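Proline dehydrogenase (Bradyrhizobium japonicum USDA 110, PDB 3HAZ) probably oxidises proline to glutamate in two steps, pairing an FAD-dependent proline dehydrogenase with an NAD-dependent 1-pyrroline-5-carboxylate dehydrogenase in one chain. Local coordinates at residues V680-E686 with L709-D715. Numbering follows the deposited sequence.
Sequences VVAKPAE and LYLVTGD. With NAD (nicotinamide-adenine-dinucleotide), chain D.
Strand 680-683 runs parallel to strand 709-711, the short axes 4.8 Å apart at closest and 22° from strictly parallel, with Val680 to Ala682 bridged to Leu709 to Leu711. Three nearly straight hydrogen bonds join them: Tyr710 N to Val680 O, Ala682 N to Tyr710 O (2.8 Å) and Val712 N to Ala682 O. On one face of the sheet, Val681 CG1 meets Val712 CG2 at 3.8 Å beneath helices 549-567 and 716-724. On the other, under helices 664-675 and 689-702, CD1 of Leu711 reaches across to Pro684 CD, also 3.8 Å away, the two side chains crossing at about a right angle. The two strands and helix 689-702 between them make a beta-alpha-beta crossover unit in the Rossmann-like NAD-binding region of the aldehyde dehydrogenase module, and the loops beyond their C-terminal ends meet the cofactor. Lys683 ends its strand there. Its CG stands anti to the backbone N (chi1 -167°), but three later bends fold the chain round so that NZ donates to Gly714 O and to Pro684 O, both at 2.9 Å and from above the carbonyl planes, and to NAD O2B of the adenosine ribose at 2.8 Å; a weaker bond goes to O3B of the same sugar. A methionine here would probably leave the adenosine ribose hydroxyls and the carbonyls of Pro684 and Gly714 without their common donor. A water also bridges the loops, donating to Pro684 O and accepting from Gly714 N. Gly714 has backbone angles at which a CB would jam against the preceding carbonyl, and Asp715 follows as N-cap of helix 716-724.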
loop_
_atom_site.group_PDB
_atom_site.type_symbol
_atom_site.label_atom_id
_atom_site.label_comp_id
_atom_site.label_asym_id
_atom_site.label_seq_id
_atom_site.Cartn_x
_atom_site.Cartn_y
_atom_site.Cartn_z
ATOM N N VAL A 680 -25.676 -37.850 -1.606
ATOM C CA VAL A 680 -25.486 -38.589 -0.370
ATOM C C VAL A 680 -26.638 -39.536 -0.037
ATOM O O VAL A 680 -27.813 -39.188 -0.183
ATOM C CB VAL A 680 -25.269 -37.624 0.818
ATOM C CG1 VAL A 680 -25.014 -38.397 2.100
ATOM C CG2 VAL A 680 -24.115 -36.677 0.524
ATOM N N VAL A 681 -26.283 -40.743 0.389
ATOM C CA VAL A 681 -27.221 -41.623 1.069
ATOM C C VAL A 681 -26.769 -41.723 2.523
ATOM O O VAL A 681 -25.658 -42.178 2.808
ATOM C CB VAL A 681 -27.289 -43.023 0.422
ATOM C CG1 VAL A 681 -28.194 -43.939 1.239
ATOM C CG2 VAL A 681 -27.795 -42.919 -1.019
ATOM N N ALA A 682 -27.624 -41.273 3.434
ATOM C CA ALA A 682 -27.276 -41.200 4.851
ATOM C C ALA A 682 -28.038 -42.235 5.668
ATOM O O ALA A 682 -29.260 -42.349 5.552
ATOM C CB ALA A 682 -27.565 -39.800 5.386
ATOM N N LYS A 683 -27.315 -42.990 6.491
ATOM C CA LYS A 683 -27.955 -43.912 7.427
ATOM C C LYS A 683 -27.596 -43.541 8.857
ATOM O O LYS A 683 -26.440 -43.664 9.267
ATOM C CB LYS A 683 -27.570 -45.369 7.156
ATOM C CG LYS A 683 -28.460 -46.365 7.903
ATOM C CD LYS A 683 -27.707 -47.607 8.333
ATOM C CE LYS A 683 -26.913 -47.366 9.604
ATOM N NZ LYS A 683 -27.723 -47.556 10.847
ATOM N N PRO A 684 -28.593 -43.077 9.621
ATOM C CA PRO A 684 -28.362 -42.656 11.005
ATOM C C PRO A 684 -28.313 -43.860 11.930
ATOM O O PRO A 684 -28.732 -44.952 11.546
ATOM C CB PRO A 684 -29.603 -41.823 11.320
ATOM C CG PRO A 684 -30.685 -42.433 10.465
ATOM C CD PRO A 684 -30.007 -42.958 9.222
ATOM N N ALA A 685 -27.800 -43.656 13.137
ATOM C CA ALA A 685 -27.824 -44.690 14.158
ATOM C C ALA A 685 -29.258 -45.139 14.407
ATOM O O ALA A 685 -30.190 -44.331 14.395
ATOM C CB ALA A 685 -27.200 -44.176 15.443
ATOM N N GLU A 686 -29.429 -46.435 14.634
ATOM C CA GLU A 686 -30.747 -47.001 14.856
ATOM C C GLU A 686 -31.507 -46.293 15.981
ATOM O O GLU A 686 -32.730 -46.163 15.917
ATOM C CB GLU A 686 -30.638 -48.500 15.149
ATOM C CG GLU A 686 -31.820 -49.301 14.641
ATOM C CD GLU A 686 -31.695 -50.782 14.936
ATOM O OE1 GLU A 686 -30.755 -51.165 15.666
ATOM O OE2 GLU A 686 -32.540 -51.558 14.440
ATOM N N LEU A 709 -29.957 -36.121 -1.899
ATOM C CA LEU A 709 -29.882 -36.556 -0.504
ATOM C C LEU A 709 -31.005 -37.514 -0.117
ATOM O O LEU A 709 -32.178 -37.145 -0.154
ATOM C CB LEU A 709 -29.907 -35.337 0.428
ATOM C CG LEU A 709 -29.959 -35.617 1.935
ATOM C CD1 LEU A 709 -28.699 -36.340 2.402
ATOM C CD2 LEU A 709 -30.155 -34.322 2.716
ATOM N N TYR A 710 -30.638 -38.734 0.273
ATOM C CA TYR A 710 -31.613 -39.733 0.701
ATOM C C TYR A 710 -31.311 -40.282 2.090
ATOM O O TYR A 710 -30.161 -40.568 2.419
ATOM C CB TYR A 710 -31.691 -40.888 -0.308
ATOM C CG TYR A 710 -32.195 -40.456 -1.665
ATOM C CD1 TYR A 710 -31.350 -39.830 -2.569
ATOM C CD2 TYR A 710 -33.517 -40.663 -2.037
ATOM C CE1 TYR A 710 -31.802 -39.428 -3.810
ATOM C CE2 TYR A 710 -33.983 -40.257 -3.283
ATOM C CZ TYR A 710 -33.117 -39.640 -4.161
ATOM O OH TYR A 710 -33.560 -39.228 -5.399
ATOM N N LEU A 711 -32.355 -40.433 2.895
ATOM C CA LEU A 711 -32.221 -41.048 4.208
ATOM C C LEU A 711 -32.658 -42.507 4.154
ATOM O O LEU A 711 -33.762 -42.814 3.709
ATOM C CB LEU A 711 -33.066 -40.309 5.240
ATOM C CG LEU A 711 -32.801 -40.732 6.684
ATOM C CD1 LEU A 711 -31.500 -40.102 7.173
ATOM C CD2 LEU A 711 -33.964 -40.341 7.582
ATOM N N VAL A 712 -31.784 -43.401 4.605
ATOM C CA VAL A 712 -32.122 -44.810 4.743
ATOM C C VAL A 712 -31.905 -45.231 6.191
ATOM O O VAL A 712 -30.792 -45.144 6.703
ATOM C CB VAL A 712 -31.250 -45.688 3.834
ATOM C CG1 VAL A 712 -31.475 -47.155 4.143
ATOM C CG2 VAL A 712 -31.547 -45.394 2.369
ATOM N N THR A 713 -32.968 -45.674 6.852
ATOM C CA THR A 713 -32.862 -46.101 8.245
ATOM C C THR A 713 -32.766 -47.616 8.386
ATOM O O THR A 713 -33.197 -48.367 7.507
ATOM C CB THR A 713 -34.045 -45.602 9.095
ATOM O OG1 THR A 713 -35.274 -46.099 8.543
ATOM C CG2 THR A 713 -34.070 -44.077 9.130
ATOM N N GLY A 714 -32.204 -48.054 9.507
ATOM C CA GLY A 714 -32.058 -49.468 9.789
ATOM C C GLY A 714 -30.879 -49.736 10.701
ATOM O O GLY A 714 -30.306 -48.812 11.283
ATOM N N ASP A 715 -30.511 -51.006 10.817
ATOM C CA ASP A 715 -29.411 -51.415 11.680
ATOM C C ASP A 715 -28.078 -51.428 10.937
ATOM O O ASP A 715 -27.942 -50.832 9.866
ATOM C CB ASP A 715 -29.692 -52.798 12.268
ATOM C CG ASP A 715 -30.204 -53.777 11.229
ATOM O OD1 ASP A 715 -30.049 -53.502 10.018
ATOM O OD2 ASP A 715 -30.767 -54.820 11.624
HETATM P PA NAD D . -21.187 -48.104 16.134
HETATM O O1A NAD D . -19.815 -48.731 15.490
HETATM O O2A NAD D . -21.781 -49.067 17.075
HETATM O O5B NAD D . -22.240 -47.809 14.873
HETATM C C5B NAD D . -22.410 -46.474 14.414
HETATM C C4B NAD D . -23.071 -46.438 13.028
HETATM O O4B NAD D . -22.589 -47.459 12.074
HETATM C C3B NAD D . -24.634 -46.693 13.018
HETATM O O3B NAD D . -25.478 -45.824 12.327
HETATM C C2B NAD D . -24.689 -48.196 12.761
HETATM O O2B NAD D . -25.934 -48.839 12.603
HETATM C C1B NAD D . -23.670 -48.314 11.712
HETATM N N9A NAD D . -23.194 -49.698 11.575
HETATM C C8A NAD D . -23.181 -50.667 12.526
HETATM N N7A NAD D . -22.626 -51.844 11.944
HETATM C C5A NAD D . -22.299 -51.554 10.600
HETATM C C6A NAD D . -21.740 -52.328 9.589
HETATM N N6A NAD D . -21.382 -53.712 9.855
HETATM N N1A NAD D . -21.526 -51.792 8.360
HETATM C C2A NAD D . -21.869 -50.473 8.112
HETATM N N3A NAD D . -22.420 -49.710 9.106
HETATM C C4A NAD D . -22.636 -50.254 10.353
HETATM O O3 NAD D . -20.872 -46.635 16.882
HETATM P PN NAD D . -21.992 -45.992 17.945
HETATM O O1N NAD D . -22.411 -47.152 19.063
HETATM O O2N NAD D . -23.176 -45.545 17.208
HETATM O O5D NAD D . -21.329 -44.686 18.744
HETATM C C5D NAD D . -20.311 -44.895 19.712
HETATM C C4D NAD D . -18.895 -44.903 19.098
HETATM O O4D NAD D . -18.630 -43.900 18.024
HETATM C C3D NAD D . -17.611 -44.819 20.030
HETATM O O3D NAD D . -16.656 -45.852 19.983
HETATM C C2D NAD D . -17.161 -43.371 19.738
HETATM O O2D NAD D . -15.991 -42.833 20.323
HETATM C C1D NAD D . -17.384 -43.286 18.284
HETATM N N1N NAD D . -17.464 -41.867 17.912
HETATM C C2N NAD D . -16.300 -41.203 17.482
HETATM C C3N NAD D . -16.367 -39.788 17.128
HETATM C C7N NAD D . -15.097 -39.065 16.647
HETATM O O7N NAD D . -15.190 -37.993 16.166
HETATM N N7N NAD D . -13.821 -39.751 16.658
HETATM C C4N NAD D . -17.656 -39.058 17.230
HETATM C C5N NAD D . -18.810 -39.721 17.654
HETATM C C6N NAD D . -18.747 -41.156 18.011
HETATM O O HOH W 1 -31.437 -45.999 11.207
#